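Enoyl-CoA hydratase subunit II (Geobacillus kaustophilus, PDB 2EJ5) probably catalyses the reversible hydration of enoyl-CoA thioesters, apparently within phenylacetic acid catabolism, as a member of the crotonase (enoyl-CoA hydratase/isomerase) family. Local coordinates at residues Cys50-Gly55 with Gln191-Leu196; Pro200-Gly205 with Gly234-His239. All coordinates share one frame; numbering follows the deposited sequence.

Contact 1: residues Cys50-Gly55 with Gln191-Leu196; sequences CVVITG and QFAERL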
# COMPACT_ATOMS: atom_id res chain seq x y z
N CYS A 50 -1.10 -21.91 16.61
CA CYS A 50 -0.94 -20.46 16.71
C CYS A 50 0.30 -20.18 17.49
O CYS A 50 0.70 -20.97 18.37
CB CYS A 50 -2.14 -19.80 17.42
SG CYS A 50 -2.18 -17.95 17.35
N VAL A 51 0.93 -19.06 17.20
CA VAL A 51 2.09 -18.66 17.99
C VAL A 51 1.85 -17.30 18.57
O VAL A 51 1.34 -16.41 17.89
CB VAL A 51 3.43 -18.64 17.15
CG1 VAL A 51 4.61 -18.17 18.01
CG2 VAL A 51 3.72 -20.03 16.61
N VAL A 52 2.22 -17.12 19.83
CA VAL A 52 2.17 -15.80 20.43
C VAL A 52 3.57 -15.40 20.83
O VAL A 52 4.24 -16.11 21.56
CB VAL A 52 1.22 -15.74 21.67
CG1 VAL A 52 1.21 -14.31 22.32
CG2 VAL A 52 -0.18 -16.15 21.28
N ILE A 53 4.00 -14.22 20.40
CA ILE A 53 5.26 -13.63 20.90
C ILE A 53 4.91 -12.44 21.79
O ILE A 53 4.15 -11.54 21.40
CB ILE A 53 6.14 -13.16 19.70
CG1 ILE A 53 6.35 -14.34 18.74
CG2 ILE A 53 7.41 -12.44 20.20
CD1 ILE A 53 7.27 -14.08 17.51
N THR A 54 5.46 -12.43 23.01
CA THR A 54 5.22 -11.37 23.96
C THR A 54 6.48 -11.18 24.79
O THR A 54 7.38 -12.01 24.73
CB THR A 54 4.00 -11.70 24.87
OG1 THR A 54 3.58 -10.52 25.53
CG2 THR A 54 4.32 -12.76 25.89
N GLY A 55 6.57 -10.06 25.49
CA GLY A 55 7.72 -9.75 26.34
C GLY A 55 7.45 -10.00 27.83
O GLY A 55 6.37 -9.71 28.32
N GLN A 191 -7.68 -15.38 24.57
CA GLN A 191 -8.86 -15.72 23.77
C GLN A 191 -8.61 -15.53 22.25
O GLN A 191 -9.09 -16.31 21.43
CB GLN A 191 -10.07 -14.87 24.19
CG GLN A 191 -10.57 -15.12 25.64
CD GLN A 191 -11.95 -14.53 25.88
OE1 GLN A 191 -12.45 -14.51 27.02
NE2 GLN A 191 -12.58 -14.04 24.81
N PHE A 192 -7.85 -14.49 21.89
CA PHE A 192 -7.53 -14.21 20.47
C PHE A 192 -6.67 -15.35 19.92
O PHE A 192 -6.95 -15.90 18.87
CB PHE A 192 -6.83 -12.83 20.34
CG PHE A 192 -6.66 -12.36 18.91
CD1 PHE A 192 -7.70 -11.71 18.25
CD2 PHE A 192 -5.45 -12.55 18.24
CE1 PHE A 192 -7.54 -11.27 16.93
CE2 PHE A 192 -5.28 -12.13 16.91
CZ PHE A 192 -6.32 -11.48 16.26
N ALA A 193 -5.62 -15.71 20.66
CA ALA A 193 -4.76 -16.83 20.27
C ALA A 193 -5.51 -18.16 20.22
O ALA A 193 -5.36 -18.92 19.26
CB ALA A 193 -3.53 -16.93 21.18
N GLU A 194 -6.37 -18.43 21.20
CA GLU A 194 -7.11 -19.67 21.14
C GLU A 194 -8.10 -19.65 20.02
O GLU A 194 -8.26 -20.64 19.35
CB GLU A 194 -7.75 -20.02 22.49
CG GLU A 194 -6.62 -20.22 23.53
CD GLU A 194 -7.10 -20.70 24.88
OE1 GLU A 194 -8.32 -20.55 25.18
OE2 GLU A 194 -6.23 -21.21 25.63
N ARG A 195 -8.69 -18.50 19.76
CA ARG A 195 -9.60 -18.40 18.64
C ARG A 195 -8.90 -18.73 17.31
O ARG A 195 -9.46 -19.45 16.50
CB ARG A 195 -10.24 -17.02 18.60
CG ARG A 195 -10.78 -16.67 17.27
CD ARG A 195 -11.34 -15.25 17.25
NE ARG A 195 -12.10 -15.04 16.02
CZ ARG A 195 -12.45 -13.85 15.53
NH1 ARG A 195 -12.09 -12.73 16.17
NH2 ARG A 195 -13.14 -13.77 14.41
N LEU A 196 -7.68 -18.22 17.09
CA LEU A 196 -6.91 -18.58 15.88
C LEU A 196 -6.50 -20.05 15.87
O LEU A 196 -6.56 -20.72 14.82
CB LEU A 196 -5.65 -17.73 15.80
CG LEU A 196 -5.86 -16.28 15.35
CD1 LEU A 196 -4.65 -15.47 15.73
CD2 LEU A 196 -6.04 -16.28 13.84
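The carbonyl oxygen of A193 is met by two atoms of one cysteine: CB and SG of C50 both lie 3.8 Å from A193 O, in van der Waals contact with no hydrogen bond. Otherwise the meeting is apolar. The C50 side chain swings its sulfur away from the backbone N (chi1 -170°) and beside the carbonyl carbon, which puts SG against the helix between two residues about a turn apart. SG lies 3.8 Å from CB of L196 and 3.9 Å from CD1 of the same leucine, so stem and branch both touch the sulfur. On the other residue, CB of A193 is 4.2 Å from C50 SG. A short, largely apolar side chain suits this buried place, because C50 CB and SG already lie against the helix backbone at A193 O.

The strand belongs to the mixed sheet of the crotonase fold, and helix 185-197 packs on one face of it, running nearly opposite to strand 50-55 (156°) with their local axes 8.1 Å apart at closest. Alternation along the strand turns C50 and V52 toward the helix, while V51 points away between them. V52 uses a single branch: its CG2 presses on CB of A193 at 3.4 Å, tighter than usual for two carbons. The methyl of alanine lets the helix come this close, and A193 also touches V13 of the neighbouring strand 13-18. L196 reaches V98 and F118 on the sheet, and V160 of a second subunit packs against it as well.

Contact 2: residues Pro200-Gly205 with Gly234-His239; sequences PTKAIG and GLTSDH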
# COMPACT_ATOMS: atom_id res chain seq x y z
N PRO A 200 -8.89 -23.26 10.63
CA PRO A 200 -8.22 -24.19 9.70
C PRO A 200 -6.77 -23.78 9.44
O PRO A 200 -6.48 -23.05 8.48
CB PRO A 200 -9.03 -24.08 8.41
CG PRO A 200 -10.34 -23.51 8.85
CD PRO A 200 -9.97 -22.52 9.94
N THR A 201 -5.89 -24.22 10.31
CA THR A 201 -4.50 -23.83 10.30
C THR A 201 -3.80 -24.02 8.93
O THR A 201 -2.96 -23.19 8.56
CB THR A 201 -3.79 -24.67 11.39
OG1 THR A 201 -4.62 -24.66 12.56
CG2 THR A 201 -2.44 -24.07 11.71
N LYS A 202 -4.14 -25.08 8.20
CA LYS A 202 -3.48 -25.31 6.89
C LYS A 202 -3.91 -24.26 5.86
O LYS A 202 -3.11 -23.85 5.03
CB LYS A 202 -3.81 -26.69 6.31
CG LYS A 202 -3.11 -27.89 7.05
CD LYS A 202 -1.57 -27.88 6.95
CE LYS A 202 -0.95 -29.21 7.40
NZ LYS A 202 -1.85 -29.97 8.27
N ALA A 203 -5.17 -23.86 5.89
CA ALA A 203 -5.63 -22.75 5.03
C ALA A 203 -4.95 -21.46 5.43
O ALA A 203 -4.60 -20.67 4.56
CB ALA A 203 -7.13 -22.60 5.06
N ILE A 204 -4.75 -21.25 6.72
CA ILE A 204 -4.06 -20.02 7.20
C ILE A 204 -2.60 -20.01 6.71
O ILE A 204 -2.09 -18.98 6.30
CB ILE A 204 -4.11 -19.87 8.74
CG1 ILE A 204 -5.58 -19.62 9.19
CG2 ILE A 204 -3.19 -18.71 9.23
CD1 ILE A 204 -5.74 -19.71 10.72
N GLY A 205 -1.93 -21.16 6.77
CA GLY A 205 -0.54 -21.21 6.25
C GLY A 205 -0.45 -20.92 4.76
O GLY A 205 0.47 -20.20 4.30
N GLY A 234 -8.13 -27.82 -0.58
CA GLY A 234 -9.31 -28.56 -0.94
C GLY A 234 -9.25 -30.03 -0.56
O GLY A 234 -10.29 -30.66 -0.45
N LEU A 235 -8.05 -30.56 -0.35
CA LEU A 235 -7.84 -31.97 -0.07
C LEU A 235 -7.85 -32.21 1.42
O LEU A 235 -7.93 -33.35 1.86
CB LEU A 235 -6.48 -32.42 -0.65
CG LEU A 235 -6.45 -32.69 -2.16
CD1 LEU A 235 -5.00 -32.80 -2.61
CD2 LEU A 235 -7.24 -34.00 -2.46
N THR A 236 -7.81 -31.12 2.17
CA THR A 236 -7.59 -31.08 3.59
C THR A 236 -8.83 -31.63 4.34
O THR A 236 -9.97 -31.59 3.82
CB THR A 236 -7.25 -29.59 3.89
OG1 THR A 236 -5.96 -29.39 4.50
CG2 THR A 236 -8.38 -28.82 4.53
N SER A 237 -8.64 -32.15 5.55
CA SER A 237 -9.80 -32.67 6.32
C SER A 237 -10.66 -31.50 6.78
O SER A 237 -11.89 -31.58 6.85
CB SER A 237 -9.35 -33.47 7.54
OG SER A 237 -8.89 -34.75 7.14
N ASP A 238 -9.99 -30.38 7.07
CA ASP A 238 -10.71 -29.20 7.52
C ASP A 238 -11.71 -28.71 6.50
O ASP A 238 -12.81 -28.34 6.86
CB ASP A 238 -9.71 -28.14 7.96
CG ASP A 238 -9.25 -28.34 9.39
OD1 ASP A 238 -9.78 -29.26 10.07
OD2 ASP A 238 -8.39 -27.59 9.86
N HIS A 239 -11.36 -28.75 5.22
CA HIS A 239 -12.27 -28.35 4.16
C HIS A 239 -13.55 -29.21 4.18
O HIS A 239 -14.66 -28.66 4.07
CB HIS A 239 -11.59 -28.43 2.78
CG HIS A 239 -12.53 -28.23 1.63
ND1 HIS A 239 -13.46 -27.21 1.60
CD2 HIS A 239 -12.68 -28.91 0.47
CE1 HIS A 239 -14.14 -27.27 0.46
NE2 HIS A 239 -13.68 -28.29 -0.24
O HOH W 1 -6.69 -26.46 7.72
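P200 meets D238 at the start of helix 201-216, where it holds the N-cap position; the missing N-H of proline costs nothing there, because N-H groups at a helix start have no carbonyl one turn earlier within the helix to bond. Its CA lies 3.4 Å from OD2 of D238, and its CB is 4.1 Å from the CB of that aspartate. The negative carboxylate close to a helix N terminus is probably electrostatically favourable. The C-terminal tail holds D238 further, through N of G256 on OD2 and N of Q255 on OD1, while F254 packs on both P200 and D238. T201 OG1 is hydrogen-bonded to R49 NE and M199 O. At K202 the backbone N donates to a water 2.9 Å away, which in turn donates to D238 OD2 at 3.0 Å, bridging the segments. K202 CB makes van der Waals contact with T236 OG1 at 3.9 Å; the chain bends at chi2 and again at chi4, and NZ is hydrogen-bonded to G256 O, while T236 OG1 has a weak hydrogen bond to N257 O. The contact joins the first turn of helix 201-216 to the junction between helices 219-235 and 237-246, with G135 of a second subunit packing on P200 and A203.

In the fold
After strands 5-10 and 13-18, the chain lays down strand 50-55 in the main sheet, then the later strands 97-101, 118-122 and 178-180 and several helices, before helix 185-197 returns to close contact 1, a loop of 135 residues. Only a few residues later helix 201-216 begins and opens contact 2, which closes after a helical excursion of 28 residues through helix 219-235. The two loops lie in series, neither nested nor crossed, with the contact centres about 19 Å apart. Contact 1 ties a late helix to the sheet core; contact 2 joins elements of the C-terminal helical region. They meet where L196 O packs against I204 CD1, and both border the second subunit.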